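Local coordinates for protein epsin-1 (Saccharomyces cerevisiae, PDB 5LOZ) that binds membranes enriched in phosphatidylinositol bisphosphates through its ENTH domain, binds ubiquitin and clathrin, and is required for endocytosis and actin localization, at residues 27-32 with 64-69; 55-60 with 107-112; 116-119 with 124-127. One frame throughout, in Å; residues are numbered along the deposited sequence. Where two conformers were deposited one is given.

In the fold
All three contacts belong to the all-helical ENTH domain. Interaction 1 and interaction 2 are buried and share helix 57-73, which packs against helix 23-32 in the first and against helix 106-121 in the second; their centres lie about 17 Å apart. They also touch, with Leu-64 against Val-109 and Thr-65 OG1 hydrogen-bonded to Lys-112 NZ. Interaction 3 continues along helix 106-121 to its junction with helix 123-133 and is only partly buried. The chemistry follows place: each of the two inner contacts sets one aromatic side chain among aliphatic ones, whereas 116-119 with 124-127 combines a leucine pair with an arginine lying along the outside.

Interaction 1 of 3, residues 27-32 with 64-69; sequences IELAEK and LTVIDY
The phenol of Tyr-69 reaches helix 23-32 because its CG lies anti to the backbone N (chi1 -161°), which sends the ring across the gap to Ile-27 and Ala-30. Val-66 uses the same kind of first torsion: CG1 is anti to its own N (chi1 174°), and that methyl lies 3.7 Å from Leu-29 CD1. Val-66 CG2 touches the same leucine methyl, so CD1 sits against both branches of the valine, and the two side chains cross at about a right angle.

Ala-30 comes to the tyrosine at the ring's edge, its CB near the ring plane and 3.9 Å from Tyr-69 CE2, with CD2 equally near. Beyond the ring, Tyr-69 OH rests 3.6 Å from Ile-27 CG1, the methylene rather than an end methyl. Replacing Tyr-69 by an alanine would probably leave the Ala-30 methyl and the Ile-27 methylene without their partner, opening a gap between the two helices there.

The axes of the two segments pass 9.9 Å apart at a crossing angle of -55°. Leu-29 also packs on Leu-9 and Ile-42, while Tyr-69 stacks with Phe-73 one turn later, so the contact joins several helices of the ENTH domain. Between the two segments the contact is van der Waals packing, mostly of hydrocarbon and buried at Leu-29, Ala-30 and Val-66, with the tyrosine hydroxyl against a methylene at the exposed Ile-27 end.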
loop_
_atom_site.group_PDB
_atom_site.type_symbol
_atom_site.label_atom_id
_atom_site.label_comp_id
_atom_site.label_asym_id
_atom_site.label_seq_id
_atom_site.Cartn_x
_atom_site.Cartn_y
_atom_site.Cartn_z
ATOM N N ILE A 27 -6.172 -9.568 2.881
ATOM C CA ILE A 27 -6.470 -10.780 2.136
ATOM C C ILE A 27 -7.512 -10.493 1.075
ATOM O O ILE A 27 -7.355 -10.887 -0.098
ATOM C CB ILE A 27 -6.940 -11.914 3.086
ATOM C CG1 ILE A 27 -5.765 -12.447 3.902
ATOM C CG2 ILE A 27 -7.646 -13.068 2.305
ATOM C CD1 ILE A 27 -6.202 -13.181 5.082
ATOM N N GLU A 28 -8.565 -9.766 1.458
ATOM C CA GLU A 28 -9.599 -9.430 0.503
ATOM C C GLU A 28 -9.084 -8.498 -0.604
ATOM O O GLU A 28 -9.466 -8.643 -1.739
ATOM C CB GLU A 28 -10.812 -8.822 1.230
ATOM C CG GLU A 28 -12.078 -8.917 0.415
ATOM C CD GLU A 28 -13.350 -8.551 1.184
ATOM O OE1 GLU A 28 -14.389 -8.332 0.499
ATOM O OE2 GLU A 28 -13.305 -8.481 2.442
ATOM N N LEU A 29 -8.220 -7.526 -0.273
ATOM C CA LEU A 29 -7.665 -6.609 -1.290
ATOM C C LEU A 29 -6.748 -7.352 -2.279
ATOM O O LEU A 29 -6.776 -7.096 -3.482
ATOM C CB LEU A 29 -6.917 -5.442 -0.613
ATOM C CG LEU A 29 -7.810 -4.389 0.055
ATOM C CD1 LEU A 29 -7.006 -3.433 0.906
ATOM C CD2 LEU A 29 -8.631 -3.584 -0.999
ATOM N N ALA A 30 -5.992 -8.335 -1.779
ATOM C CA ALA A 30 -5.132 -9.125 -2.638
ATOM C C ALA A 30 -5.945 -10.010 -3.572
ATOM O O ALA A 30 -5.628 -10.108 -4.764
ATOM C CB ALA A 30 -4.096 -9.906 -1.837
ATOM N N GLU A 31 -7.047 -10.574 -3.079
ATOM C CA GLU A 31 -7.932 -11.394 -3.911
ATOM C C GLU A 31 -8.600 -10.537 -4.967
ATOM O O GLU A 31 -8.624 -10.871 -6.158
ATOM C CB GLU A 31 -8.978 -12.120 -3.044
ATOM C CG GLU A 31 -8.422 -13.301 -2.254
ATOM C CD GLU A 31 -7.870 -14.440 -3.164
ATOM O OE1 GLU A 31 -8.309 -14.550 -4.330
ATOM O OE2 GLU A 31 -7.022 -15.235 -2.688
ATOM N N LYS A 32 -9.062 -9.378 -4.552
ATOM C CA LYS A 32 -9.722 -8.455 -5.480
ATOM C C LYS A 32 -8.821 -7.876 -6.555
ATOM O O LYS A 32 -9.298 -7.560 -7.653
ATOM C CB LYS A 32 -10.480 -7.385 -4.714
ATOM C CG LYS A 32 -11.745 -7.921 -4.052
ATOM C CD LYS A 32 -12.616 -6.828 -3.415
ATOM C CE LYS A 32 -13.904 -7.453 -2.841
ATOM N NZ LYS A 32 -15.018 -6.450 -2.697
ATOM N N LEU A 64 0.729 2.213 2.148
ATOM C CA LEU A 64 2.003 1.552 1.907
ATOM C C LEU A 64 1.985 0.141 2.384
ATOM O O LEU A 64 2.577 -0.754 1.731
ATOM C CB LEU A 64 3.156 2.338 2.558
ATOM C CG LEU A 64 3.550 3.695 1.946
ATOM C CD1 LEU A 64 4.509 4.465 2.888
ATOM C CD2 LEU A 64 4.189 3.525 0.536
ATOM N N THR A 65 1.310 -0.115 3.502
ATOM C CA THR A 65 1.105 -1.493 4.025
ATOM C C THR A 65 0.278 -2.348 3.068
ATOM O O THR A 65 0.611 -3.506 2.811
ATOM C CB THR A 65 0.413 -1.500 5.419
ATOM O OG1 THR A 65 1.206 -0.725 6.326
ATOM C CG2 THR A 65 0.258 -2.880 5.959
ATOM N N VAL A 66 -0.794 -1.767 2.545
ATOM C CA VAL A 66 -1.594 -2.427 1.552
ATOM C C VAL A 66 -0.746 -2.717 0.310
ATOM O O VAL A 66 -0.747 -3.863 -0.184
ATOM C CB VAL A 66 -2.844 -1.597 1.193
ATOM C CG1 VAL A 66 -3.593 -2.217 0.068
ATOM C CG2 VAL A 66 -3.733 -1.436 2.434
ATOM N N ILE A 67 -0.002 -1.707 -0.189
ATOM C CA ILE A 67 0.829 -1.935 -1.388
ATOM C C ILE A 67 1.858 -3.076 -1.202
ATOM O O ILE A 67 2.086 -3.895 -2.096
ATOM C CB ILE A 67 1.482 -0.660 -1.902
ATOM C CG1 ILE A 67 0.422 0.360 -2.290
ATOM C CG2 ILE A 67 2.434 -0.986 -3.094
ATOM C CD1 ILE A 67 0.937 1.712 -2.584
ATOM N N ASP A 68 2.476 -3.130 -0.019
ATOM C CA ASP A 68 3.445 -4.171 0.302
ATOM C C ASP A 68 2.794 -5.551 0.194
ATOM O O ASP A 68 3.391 -6.467 -0.423
ATOM C CB ASP A 68 4.057 -3.923 1.672
ATOM C CG ASP A 68 4.805 -5.121 2.201
ATOM O OD1 ASP A 68 5.934 -5.298 1.737
ATOM O OD2 ASP A 68 4.224 -5.919 3.000
ATOM N N TYR A 69 1.606 -5.719 0.781
ATOM C CA TYR A 69 0.904 -6.986 0.756
ATOM C C TYR A 69 0.521 -7.367 -0.690
ATOM O O TYR A 69 0.601 -8.529 -1.091
ATOM C CB TYR A 69 -0.340 -6.945 1.605
ATOM C CG TYR A 69 -0.869 -8.306 1.985
ATOM C CD1 TYR A 69 -0.363 -8.984 3.078
ATOM C CD2 TYR A 69 -1.877 -8.916 1.258
ATOM C CE1 TYR A 69 -0.840 -10.221 3.456
ATOM C CE2 TYR A 69 -2.371 -10.173 1.627
ATOM C CZ TYR A 69 -1.837 -10.823 2.733
ATOM O OH TYR A 69 -2.260 -12.061 3.171
#

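Interaction 2 of 3, residues 55-60 with 107-112; sequences KYWRHI and QIVRVK
Ile-60 and Val-109 bring the backbones nearest, their CA atoms 6.8 Å apart, where the first turn of helix 57-73 faces helix 106-121. This is helix-to-helix packing within the alpha-alpha superhelix of the ENTH domain, joining two helices far apart in sequence. Tyr-56 takes the N-cap position, and its O accepts a bond from His-59 N as the helix begins.

Val-109 is the residue that meets both Trp-57 and Ile-60. Its CG1 lies 3.8 Å from Ile-60 CG2, while the other methyl, CG2, turns to Trp-57 and comes within 3.9 Å of that residue's carbonyl O and 4.3 Å of its CB. One valine thus fills the notch between two residues nearly a turn apart on the opposing helix.

The indole itself reaches farther, to Ile-108. Trp-57 holds CG between its backbone N and carbonyl carbon (chi1 66°), a crowded position that lays the six-membered ring toward helix 106-121. Ile-108 has its CG1 beside the backbone N, and from there the chain extends to put its terminal methyl by the ring's far end, approaching obliquely.

The indole is also held from its own helix: Arg-58 CG lies over one face, toward the rim, and the Arg-58 guanidinium carries Trp-57 CZ2 over its centre, 3.3 Å above its plane. His-97 meets the ring as well, their planes at about 35°, and Gln-105 touches it, so the tryptophan is wedged among a helix and loop residues. Phe-95 packs on Val-109 too, adding a loop residue to the buried cluster. At the end of the isoleucine, CD1 sits evenly between two aromatic carbons, 3.9 Å from both CH2 and CZ3 of Trp-57.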
loop_
_atom_site.group_PDB
_atom_site.type_symbol
_atom_site.label_atom_id
_atom_site.label_comp_id
_atom_site.label_asym_id
_atom_site.label_seq_id
_atom_site.Cartn_x
_atom_site.Cartn_y
_atom_site.Cartn_z
ATOM N N LYS A 55 -0.751 15.627 8.124
ATOM C CA LYS A 55 -1.698 15.387 9.205
ATOM C C LYS A 55 -2.348 14.006 9.063
ATOM O O LYS A 55 -2.617 13.317 10.036
ATOM C CB LYS A 55 -2.788 16.471 9.182
ATOM C CG LYS A 55 -3.871 16.290 10.192
ATOM C CD LYS A 55 -4.939 17.401 10.049
ATOM C CE LYS A 55 -6.219 17.079 10.844
ATOM N NZ LYS A 55 -7.274 18.155 10.742
ATOM N N TYR A 56 -2.589 13.606 7.824
ATOM C CA TYR A 56 -3.172 12.294 7.528
ATOM C C TYR A 56 -2.119 11.281 7.180
ATOM O O TYR A 56 -2.315 10.484 6.270
ATOM C CB TYR A 56 -4.166 12.433 6.388
ATOM C CG TYR A 56 -5.249 13.413 6.719
ATOM C CD1 TYR A 56 -6.235 13.088 7.634
ATOM C CD2 TYR A 56 -5.269 14.670 6.153
ATOM C CE1 TYR A 56 -7.223 13.981 7.964
ATOM C CE2 TYR A 56 -6.269 15.574 6.474
ATOM C CZ TYR A 56 -7.248 15.218 7.387
ATOM O OH TYR A 56 -8.252 16.102 7.731
ATOM N N TRP A 57 -1.006 11.282 7.927
ATOM C CA TRP A 57 0.050 10.336 7.690
ATOM C C TRP A 57 -0.409 8.874 7.821
ATOM O O TRP A 57 0.235 7.975 7.239
ATOM C CB TRP A 57 1.237 10.593 8.623
ATOM C CG TRP A 57 0.976 10.374 10.098
ATOM C CD1 TRP A 57 0.570 11.317 10.996
ATOM C CD2 TRP A 57 1.094 9.156 10.826
ATOM N NE1 TRP A 57 0.430 10.753 12.234
ATOM C CE2 TRP A 57 0.734 9.427 12.161
ATOM C CE3 TRP A 57 1.467 7.849 10.491
ATOM C CZ2 TRP A 57 0.735 8.442 13.148
ATOM C CZ3 TRP A 57 1.479 6.895 11.467
ATOM C CH2 TRP A 57 1.117 7.187 12.777
ATOM N N ARG A 58 -1.472 8.610 8.597
ATOM C CA ARG A 58 -1.998 7.232 8.720
ATOM C C ARG A 58 -2.570 6.729 7.400
ATOM O O ARG A 58 -2.439 5.546 7.089
ATOM C CB ARG A 58 -2.991 7.066 9.869
ATOM C CG ARG A 58 -2.395 7.249 11.247
ATOM C CD ARG A 58 -3.471 7.374 12.308
ATOM N NE ARG A 58 -2.835 7.490 13.637
ATOM C CZ ARG A 58 -2.417 8.645 14.173
ATOM N NH1 ARG A 58 -2.555 9.764 13.498
ATOM N NH2 ARG A 58 -1.814 8.664 15.351
ATOM N N HIS A 59 -3.121 7.626 6.585
ATOM C CA HIS A 59 -3.574 7.269 5.282
ATOM C C HIS A 59 -2.416 6.733 4.461
ATOM O O HIS A 59 -2.537 5.711 3.790
ATOM C CB HIS A 59 -4.178 8.469 4.538
ATOM C CG HIS A 59 -5.535 8.877 4.999
ATOM N ND1 HIS A 59 -6.091 10.095 4.656
ATOM C CD2 HIS A 59 -6.420 8.279 5.828
ATOM C CE1 HIS A 59 -7.279 10.199 5.222
ATOM N NE2 HIS A 59 -7.506 9.114 5.934
ATOM N N ILE A 60 -1.302 7.440 4.541
ATOM C CA ILE A 60 -0.071 7.123 3.801
ATOM C C ILE A 60 0.551 5.823 4.286
ATOM O O ILE A 60 0.786 4.926 3.482
ATOM C CB ILE A 60 0.989 8.273 3.940
ATOM C CG1 ILE A 60 0.345 9.632 3.571
ATOM C CG2 ILE A 60 2.190 7.976 3.115
ATOM C CD1 ILE A 60 1.328 10.823 3.542
ATOM N N GLN A 107 8.581 8.401 10.838
ATOM C CA GLN A 107 9.469 7.237 10.712
ATOM C C GLN A 107 8.725 5.954 10.294
ATOM O O GLN A 107 9.310 5.083 9.650
ATOM C CB GLN A 107 10.234 6.989 11.989
ATOM C CG GLN A 107 9.398 6.478 13.123
ATOM C CD GLN A 107 10.183 6.335 14.395
ATOM O OE1 GLN A 107 11.052 5.449 14.487
ATOM N NE2 GLN A 107 9.880 7.185 15.405
ATOM N N ILE A 108 7.427 5.866 10.655
ATOM C CA ILE A 108 6.578 4.759 10.286
ATOM C C ILE A 108 6.412 4.769 8.765
ATOM O O ILE A 108 6.582 3.741 8.126
ATOM C CB ILE A 108 5.212 4.817 11.035
ATOM C CG1 ILE A 108 5.424 4.638 12.553
ATOM C CG2 ILE A 108 4.265 3.763 10.496
ATOM C CD1 ILE A 108 4.200 4.961 13.472
ATOM N N VAL A 109 6.072 5.920 8.196
ATOM C CA VAL A 109 5.977 6.127 6.745
ATOM C C VAL A 109 7.286 5.823 6.042
ATOM O O VAL A 109 7.295 5.033 5.080
ATOM C CB VAL A 109 5.540 7.542 6.388
ATOM C CG1 VAL A 109 5.511 7.768 4.859
ATOM C CG2 VAL A 109 4.150 7.866 6.993
ATOM N N ARG A 110 8.381 6.383 6.568
ATOM C CA ARG A 110 9.708 6.212 5.985
ATOM C C ARG A 110 10.140 4.728 5.928
ATOM O O ARG A 110 10.654 4.253 4.882
ATOM C CB ARG A 110 10.770 7.026 6.766
ATOM C CG ARG A 110 10.607 8.545 6.654
ATOM C CD ARG A 110 11.847 9.252 7.061
ATOM N NE ARG A 110 12.235 9.078 8.456
ATOM C CZ ARG A 110 11.730 9.804 9.473
ATOM N NH1 ARG A 110 10.822 10.721 9.239
ATOM N NH2 ARG A 110 12.114 9.610 10.711
ATOM N N VAL A 111 9.990 4.013 7.050
ATOM C CA VAL A 111 10.353 2.589 7.066
ATOM C C VAL A 111 9.533 1.756 6.045
ATOM O O VAL A 111 10.088 0.975 5.257
ATOM C CB VAL A 111 10.281 1.995 8.448
ATOM C CG1 VAL A 111 10.456 0.487 8.384
ATOM C CG2 VAL A 111 11.387 2.595 9.327
ATOM N N LYS A 112 8.236 1.960 6.030
ATOM C CA LYS A 112 7.380 1.273 5.035
ATOM C C LYS A 112 7.742 1.585 3.568
ATOM O O LYS A 112 7.787 0.678 2.718
ATOM C CB LYS A 112 5.913 1.560 5.336
ATOM C CG LYS A 112 5.431 0.832 6.591
ATOM C CD LYS A 112 4.046 1.251 6.988
ATOM C CE LYS A 112 3.617 0.599 8.312
ATOM N NZ LYS A 112 3.601 -0.883 8.218
#

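Interaction 3 of 3, residues 116-119 with 124-127; sequences LTAL and ERLN
Arg-125 runs along Leu-119, and most of its length meets that one residue. CB starts 4.2 Å from Leu-119 CD1, and CG closes to 3.9 Å from the same methyl. CD stands farther off, 4.4 Å from Leu-119 CD1, as the chain bends at chi3 (102°), turning the head back over the leucine. NE then comes 3.7 Å from Leu-119 CD1, which lies over one face of the guanidinium, and CZ stays close to it. At the tip, NH2 reaches the leucine backbone, 3.6 Å from Leu-119 CA, with the Ala-118 carbonyl carbon also near. The other nitrogen, NH1, forms a salt bridge with Asp-122 in the link between the helices, so the charge is paired while the flat group covers the leucine.

Leu-119 CD2 meets Leu-126 CD1 at 4.0 Å, and Leu-119 CD1, already under the arginine, also touches Leu-126 CB; the two leucine side chains cross at about a right angle. Leu-119 also packs on Ile-71 of helix 57-73, tying the junction to the interior. The arrangement is that of a one-residue junction between consecutive helices, 106-121 and 123-133, in the alpha-alpha superhelix of the ENTH domain.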
loop_
_atom_site.group_PDB
_atom_site.type_symbol
_atom_site.label_atom_id
_atom_site.label_comp_id
_atom_site.label_asym_id
_atom_site.label_seq_id
_atom_site.Cartn_x
_atom_site.Cartn_y
_atom_site.Cartn_z
ATOM N N LEU A 116 9.455 -1.072 0.906
ATOM C CA LEU A 116 8.775 -1.339 -0.379
ATOM C C LEU A 116 9.729 -1.141 -1.551
ATOM O O LEU A 116 9.835 -2.021 -2.422
ATOM C CB LEU A 116 7.524 -0.482 -0.490
ATOM C CG LEU A 116 6.591 -0.562 -1.662
ATOM C CD1 LEU A 116 6.187 -2.002 -2.000
ATOM C CD2 LEU A 116 5.368 0.362 -1.293
ATOM N N THR A 117 10.473 -0.037 -1.545
ATOM C CA THR A 117 11.451 0.225 -2.593
ATOM C C THR A 117 12.636 -0.722 -2.589
ATOM O O THR A 117 13.130 -1.136 -3.668
ATOM C CB THR A 117 11.970 1.712 -2.560
ATOM O OG1 THR A 117 12.667 1.956 -1.344
ATOM C CG2 THR A 117 10.804 2.699 -2.668
ATOM N N ALA A 118 13.098 -1.117 -1.404
ATOM C CA ALA A 118 14.121 -2.139 -1.301
ATOM C C ALA A 118 13.621 -3.465 -1.915
ATOM O O ALA A 118 14.367 -4.132 -2.699
ATOM C CB ALA A 118 14.562 -2.369 0.139
ATOM N N LEU A 119 12.390 -3.869 -1.575
ATOM C CA LEU A 119 11.830 -5.071 -2.117
ATOM C C LEU A 119 11.680 -5.003 -3.646
ATOM O O LEU A 119 11.955 -5.990 -4.351
ATOM C CB LEU A 119 10.505 -5.414 -1.464
ATOM C CG LEU A 119 9.807 -6.706 -1.913
ATOM C CD1 LEU A 119 10.759 -7.944 -1.731
ATOM C CD2 LEU A 119 8.452 -6.959 -1.133
ATOM N N GLU A 124 15.238 -10.947 -6.934
ATOM C CA GLU A 124 15.362 -12.301 -6.426
ATOM C C GLU A 124 14.380 -12.503 -5.299
ATOM O O GLU A 124 13.642 -13.477 -5.270
ATOM C CB GLU A 124 16.784 -12.581 -5.940
ATOM C CG GLU A 124 17.773 -12.996 -7.019
ATOM C CD GLU A 124 19.059 -13.647 -6.440
ATOM O OE1 GLU A 124 19.172 -13.815 -5.201
ATOM O OE2 GLU A 124 19.950 -14.010 -7.233
ATOM N N ARG A 125 14.405 -11.584 -4.335
ATOM C CA ARG A 125 13.560 -11.703 -3.157
ATOM C C ARG A 125 12.068 -11.627 -3.511
ATOM O O ARG A 125 11.282 -12.459 -3.030
ATOM C CB ARG A 125 13.919 -10.635 -2.135
ATOM C CG ARG A 125 13.274 -10.810 -0.750
ATOM C CD ARG A 125 14.063 -10.012 0.307
ATOM N NE ARG A 125 13.433 -8.749 0.679
ATOM C CZ ARG A 125 13.966 -7.551 0.449
ATOM N NH1 ARG A 125 15.143 -7.420 -0.146
ATOM N NH2 ARG A 125 13.317 -6.469 0.809
ATOM N N LEU A 126 11.679 -10.677 -4.352
ATOM C CA LEU A 126 10.246 -10.495 -4.652
ATOM C C LEU A 126 9.729 -11.711 -5.438
ATOM O O LEU A 126 8.607 -12.099 -5.266
ATOM C CB LEU A 126 9.996 -9.248 -5.466
ATOM C CG LEU A 126 8.511 -8.882 -5.722
ATOM C CD1 LEU A 126 7.654 -8.901 -4.480
ATOM C CD2 LEU A 126 8.397 -7.527 -6.401
ATOM N N ASN A 127 10.559 -12.235 -6.339
ATOM C CA ASN A 127 10.185 -13.375 -7.163
ATOM C C ASN A 127 9.964 -14.601 -6.353
ATOM O O ASN A 127 8.988 -15.325 -6.558
ATOM C CB ASN A 127 11.233 -13.641 -8.231
ATOM C CG ASN A 127 10.893 -14.838 -9.069
ATOM O OD1 ASN A 127 9.861 -14.863 -9.707
ATOM N ND2 ASN A 127 11.745 -15.841 -9.043
#